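Local coordinates for PDZ domain protein (Parabacteroides distasonis, PDB 4L8N) that is of unknown function but carries PDZ domains and a DUF4136 domain and binds magnesium, at residues S8-Q20 with P29-E41. Sequence-based numbering, arbitrary orientation.
Sequences SICRLGFTYDISQ and PVIKSIIPYSSAE
The N-terminal PDZ domain opens with this antiparallel beta hairpin, in which strand 14-18 pairs with strand 29-34 at the border of the domain's sheet. Asp17 and Val30 exchange two backbone bonds. Thr15 N binds Ser33 O at 2.8 Å. The register shifts at Thr15, where Lys32 and Ser33 both face it in a classic beta bulge: Thr15 O accepts Lys32 N at 2.8 Å and, weakly, Ser33 N. Beside the bulge the Thr15 and Ser33 hydroxyls meet, OG1 to OG 2.6 Å. Each lies between its own backbone N and carbonyl carbon (chi1 65° and 81°), which turns the two oxygens toward each other.

Lys32 crosses Asp17 at about a right angle. Its CD lies 3.4 Å from Asp17 OD2, and NZ makes a long salt bridge to OD1. Tyr291 and Lys293 hold OD2 more firmly. Replacing Lys32 with alanine would probably strip the methylene packing from the Asp17 carboxylate and cost OD1 its long ion pair.

Phe14 and Ile31 lie on the sheet face opposite Thr15, Ser33 and Asp17. Ile31 CD1 covers one side of the Phe14 ring in a CH-pi contact, 3.8 Å from the centroid, and Ala40 CB meets the ring edge. Ser38 is the N-cap of helix 39-43; its OG accepts weakly from Glu41 N and donates to Ile35 O. At the first turn of that helix one water accepts from both Gly13 N and Ala40 N, while Ile35 N binds Gly13 O at 2.8 Å from above the carbonyl plane.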
loop_
_atom_site.group_PDB
_atom_site.type_symbol
_atom_site.label_atom_id
_atom_site.label_comp_id
_atom_site.label_asym_id
_atom_site.label_seq_id
_atom_site.Cartn_x
_atom_site.Cartn_y
_atom_site.Cartn_z
ATOM N N SER A 8 14.646 -6.651 47.346
ATOM C CA SER A 8 15.246 -7.004 46.062
ATOM C C SER A 8 14.200 -7.146 44.948
ATOM O O SER A 8 13.202 -7.846 45.118
ATOM C CB SER A 8 16.085 -8.269 46.188
ATOM O OG SER A 8 17.234 -8.019 46.979
ATOM N N ILE A 9 14.434 -6.437 43.820
ATOM C CA ILE A 9 13.601 -6.404 42.599
ATOM C C ILE A 9 14.019 -7.561 41.685
ATOM O O ILE A 9 15.200 -7.897 41.633
ATOM C CB ILE A 9 13.707 -5.025 41.844
ATOM C CG1 ILE A 9 13.789 -3.778 42.781
ATOM C CG2 ILE A 9 12.644 -4.859 40.739
ATOM C CD1 ILE A 9 12.537 -3.489 43.769
ATOM N N CYS A 10 13.059 -8.164 40.971
ATOM C CA CYS A 10 13.315 -9.279 40.062
ATOM C C CYS A 10 12.597 -9.123 38.743
ATOM O O CYS A 10 11.534 -8.502 38.653
ATOM C CB CYS A 10 12.958 -10.601 40.711
ATOM S SG CYS A 10 13.733 -10.840 42.313
ATOM N N ARG A 11 13.180 -9.748 37.723
ATOM C CA ARG A 11 12.757 -9.696 36.332
ATOM C C ARG A 11 12.986 -11.033 35.672
ATOM O O ARG A 11 13.840 -11.813 36.106
ATOM C CB ARG A 11 13.632 -8.628 35.630
ATOM C CG ARG A 11 12.997 -7.879 34.467
ATOM C CD ARG A 11 13.790 -8.000 33.169
ATOM N NE ARG A 11 15.100 -7.333 33.182
ATOM C CZ ARG A 11 16.275 -7.962 33.257
ATOM N NH1 ARG A 11 16.325 -9.286 33.360
ATOM N NH2 ARG A 11 17.407 -7.270 33.240
ATOM N N LEU A 12 12.253 -11.293 34.602
ATOM C CA LEU A 12 12.519 -12.454 33.769
ATOM C C LEU A 12 13.189 -11.898 32.535
ATOM O O LEU A 12 12.900 -10.767 32.132
ATOM C CB LEU A 12 11.275 -13.276 33.478
ATOM C CG LEU A 12 10.849 -14.162 34.638
ATOM C CD1 LEU A 12 9.786 -13.471 35.476
ATOM C CD2 LEU A 12 10.398 -15.539 34.155
ATOM N N GLY A 13 14.162 -12.625 32.010
ATOM C CA GLY A 13 14.949 -12.147 30.880
ATOM C C GLY A 13 14.289 -12.111 29.519
ATOM O O GLY A 13 14.955 -12.394 28.516
ATOM N N PHE A 14 13.008 -11.715 29.456
ATOM C CA PHE A 14 12.285 -11.614 28.183
ATOM C C PHE A 14 11.070 -10.715 28.269
ATOM O O PHE A 14 10.480 -10.586 29.337
ATOM C CB PHE A 14 11.843 -13.008 27.666
ATOM C CG PHE A 14 10.966 -13.808 28.604
ATOM C CD1 PHE A 14 9.589 -13.586 28.658
ATOM C CD2 PHE A 14 11.501 -14.823 29.385
ATOM C CE1 PHE A 14 8.780 -14.318 29.532
ATOM C CE2 PHE A 14 10.691 -15.567 30.243
ATOM C CZ PHE A 14 9.336 -15.303 30.322
ATOM N N THR A 15 10.658 -10.157 27.120
ATOM C CA THR A 15 9.426 -9.375 26.948
ATOM C C THR A 15 8.439 -10.272 26.197
ATOM O O THR A 15 8.863 -11.105 25.394
ATOM C CB THR A 15 9.676 -8.028 26.233
ATOM O OG1 THR A 15 10.127 -8.242 24.898
ATOM C CG2 THR A 15 10.666 -7.140 26.970
ATOM N N TYR A 16 7.141 -10.136 26.467
ATOM C CA TYR A 16 6.131 -10.970 25.817
ATOM C C TYR A 16 4.814 -10.225 25.572
ATOM O O TYR A 16 4.583 -9.143 26.118
ATOM C CB TYR A 16 5.854 -12.225 26.671
ATOM C CG TYR A 16 5.059 -11.957 27.937
ATOM C CD1 TYR A 16 5.698 -11.621 29.130
ATOM C CD2 TYR A 16 3.670 -12.079 27.953
ATOM C CE1 TYR A 16 4.975 -11.379 30.297
ATOM C CE2 TYR A 16 2.934 -11.812 29.107
ATOM C CZ TYR A 16 3.593 -11.479 30.282
ATOM O OH TYR A 16 2.880 -11.258 31.440
ATOM N N ASP A 17 3.931 -10.866 24.794
ATOM C CA ASP A 17 2.563 -10.464 24.503
ATOM C C ASP A 17 1.620 -11.574 24.864
ATOM O O ASP A 17 2.021 -12.733 24.837
ATOM C CB ASP A 17 2.411 -10.232 22.994
ATOM C CG ASP A 17 2.791 -8.883 22.434
ATOM O OD1 ASP A 17 2.903 -7.914 23.229
ATOM O OD2 ASP A 17 2.904 -8.774 21.198
ATOM N N ILE A 18 0.347 -11.263 25.099
ATOM C CA ILE A 18 -0.667 -12.311 25.154
ATOM C C ILE A 18 -1.179 -12.284 23.704
ATOM O O ILE A 18 -1.824 -11.309 23.300
ATOM C CB ILE A 18 -1.737 -12.175 26.278
ATOM C CG1 ILE A 18 -1.136 -12.574 27.638
ATOM C CG2 ILE A 18 -2.967 -13.050 25.993
ATOM C CD1 ILE A 18 -0.708 -11.451 28.465
ATOM N N SER A 19 -0.719 -13.259 22.889
ATOM C CA SER A 19 -0.986 -13.377 21.451
ATOM C C SER A 19 -2.456 -13.313 21.092
ATOM O O SER A 19 -3.295 -13.990 21.689
ATOM C CB SER A 19 -0.394 -14.660 20.886
ATOM O OG SER A 19 -0.777 -14.877 19.539
ATOM N N GLN A 20 -2.735 -12.474 20.088
ATOM C CA GLN A 20 -4.049 -12.250 19.501
ATOM C C GLN A 20 -4.104 -12.922 18.124
ATOM O O GLN A 20 -5.176 -12.986 17.521
ATOM C CB GLN A 20 -4.386 -10.742 19.432
ATOM C CG GLN A 20 -4.619 -10.060 20.804
ATOM C CD GLN A 20 -5.535 -10.836 21.743
ATOM O OE1 GLN A 20 -5.140 -11.227 22.851
ATOM N NE2 GLN A 20 -6.767 -11.111 21.309
ATOM N N PRO A 29 1.052 -16.604 26.285
ATOM C CA PRO A 29 2.184 -15.670 26.159
ATOM C C PRO A 29 3.136 -16.086 25.026
ATOM O O PRO A 29 3.471 -17.265 24.904
ATOM C CB PRO A 29 2.875 -15.736 27.534
ATOM C CG PRO A 29 2.015 -16.601 28.396
ATOM C CD PRO A 29 1.192 -17.451 27.488
ATOM N N VAL A 30 3.527 -15.126 24.172
ATOM C CA VAL A 30 4.459 -15.305 23.054
ATOM C C VAL A 30 5.615 -14.353 23.309
ATOM O O VAL A 30 5.391 -13.146 23.436
ATOM C CB VAL A 30 3.822 -15.094 21.631
ATOM C CG1 VAL A 30 4.894 -14.995 20.538
ATOM C CG2 VAL A 30 2.823 -16.198 21.297
ATOM N N ILE A 31 6.839 -14.894 23.366
ATOM C CA ILE A 31 8.062 -14.141 23.629
ATOM C C ILE A 31 8.413 -13.263 22.437
ATOM O O ILE A 31 8.570 -13.777 21.336
ATOM C CB ILE A 31 9.227 -15.110 23.974
ATOM C CG1 ILE A 31 8.823 -16.240 24.942
ATOM C CG2 ILE A 31 10.504 -14.384 24.343
ATOM C CD1 ILE A 31 8.619 -15.938 26.298
ATOM N N LYS A 32 8.613 -11.952 22.685
ATOM C CA LYS A 32 8.951 -10.942 21.684
ATOM C C LYS A 32 10.457 -10.651 21.616
ATOM O O LYS A 32 10.990 -10.349 20.533
ATOM C CB LYS A 32 8.229 -9.629 22.005
ATOM C CG LYS A 32 6.733 -9.626 21.747
ATOM C CD LYS A 32 6.191 -8.199 21.761
ATOM C CE LYS A 32 6.239 -7.523 23.116
ATOM N NZ LYS A 32 6.061 -6.055 22.982
ATOM N N SER A 33 11.117 -10.613 22.781
ATOM C CA SER A 33 12.540 -10.314 22.848
ATOM C C SER A 33 13.146 -10.911 24.084
ATOM O O SER A 33 12.482 -11.015 25.106
ATOM C CB SER A 33 12.792 -8.806 22.821
ATOM O OG SER A 33 12.600 -8.267 24.119
ATOM N N ILE A 34 14.418 -11.269 23.985
ATOM C CA ILE A 34 15.206 -11.844 25.050
ATOM C C ILE A 34 16.178 -10.784 25.519
ATOM O O ILE A 34 16.786 -10.095 24.695
ATOM C CB ILE A 34 15.881 -13.145 24.521
ATOM C CG1 ILE A 34 14.934 -14.339 24.709
ATOM C CG2 ILE A 34 17.184 -13.457 25.225
ATOM C CD1 ILE A 34 14.027 -14.501 23.673
ATOM N N ILE A 35 16.307 -10.627 26.831
ATOM C CA ILE A 35 17.213 -9.639 27.380
ATOM C C ILE A 35 18.653 -10.206 27.364
ATOM O O ILE A 35 18.906 -11.258 27.927
ATOM C CB ILE A 35 16.716 -9.185 28.764
ATOM C CG1 ILE A 35 15.462 -8.319 28.565
ATOM C CG2 ILE A 35 17.806 -8.421 29.542
ATOM C CD1 ILE A 35 14.431 -8.520 29.514
ATOM N N PRO A 36 19.603 -9.547 26.681
ATOM C CA PRO A 36 20.963 -10.095 26.627
ATOM C C PRO A 36 21.587 -10.201 27.990
ATOM O O PRO A 36 21.299 -9.387 28.863
ATOM C CB PRO A 36 21.729 -9.079 25.776
ATOM C CG PRO A 36 20.660 -8.359 24.976
ATOM C CD PRO A 36 19.489 -8.301 25.892
ATOM N N TYR A 37 22.434 -11.218 28.173
ATOM C CA TYR A 37 23.185 -11.462 29.398
ATOM C C TYR A 37 22.266 -11.923 30.557
ATOM O O TYR A 37 22.740 -12.033 31.696
ATOM C CB TYR A 37 24.030 -10.211 29.771
ATOM C CG TYR A 37 25.161 -9.957 28.795
ATOM C CD1 TYR A 37 26.269 -10.798 28.751
ATOM C CD2 TYR A 37 25.121 -8.884 27.908
ATOM C CE1 TYR A 37 27.313 -10.579 27.853
ATOM C CE2 TYR A 37 26.165 -8.647 27.008
ATOM C CZ TYR A 37 27.261 -9.503 26.984
ATOM O OH TYR A 37 28.297 -9.346 26.091
ATOM N N SER A 38 20.998 -12.295 30.250
ATOM C CA SER A 38 20.008 -12.767 31.231
ATOM C C SER A 38 20.021 -14.292 31.388
ATOM O O SER A 38 20.615 -15.009 30.583
ATOM C CB SER A 38 18.604 -12.304 30.841
ATOM O OG SER A 38 18.106 -12.927 29.666
ATOM N N SER A 39 19.335 -14.785 32.420
ATOM C CA SER A 39 19.231 -16.208 32.708
ATOM C C SER A 39 18.306 -16.882 31.708
ATOM O O SER A 39 18.604 -17.996 31.285
ATOM C CB SER A 39 18.767 -16.438 34.143
ATOM O OG SER A 39 19.730 -15.962 35.072
ATOM N N ALA A 40 17.209 -16.209 31.304
ATOM C CA ALA A 40 16.285 -16.719 30.284
ATOM C C ALA A 40 17.043 -16.981 28.958
ATOM O O ALA A 40 16.850 -18.025 28.339
ATOM C CB ALA A 40 15.158 -15.729 30.065
ATOM N N GLU A 41 17.972 -16.070 28.587
ATOM C CA GLU A 41 18.832 -16.215 27.411
ATOM C C GLU A 41 19.663 -17.501 27.502
ATOM O O GLU A 41 19.611 -18.342 26.607
ATOM C CB GLU A 41 19.757 -15.001 27.242
ATOM C CG GLU A 41 20.495 -15.019 25.912
ATOM C CD GLU A 41 21.514 -13.917 25.708
ATOM O OE1 GLU A 41 22.543 -13.919 26.418
ATOM O OE2 GLU A 41 21.311 -13.086 24.797
HETATM O O HOH W 1 15.988 -14.601 33.292
#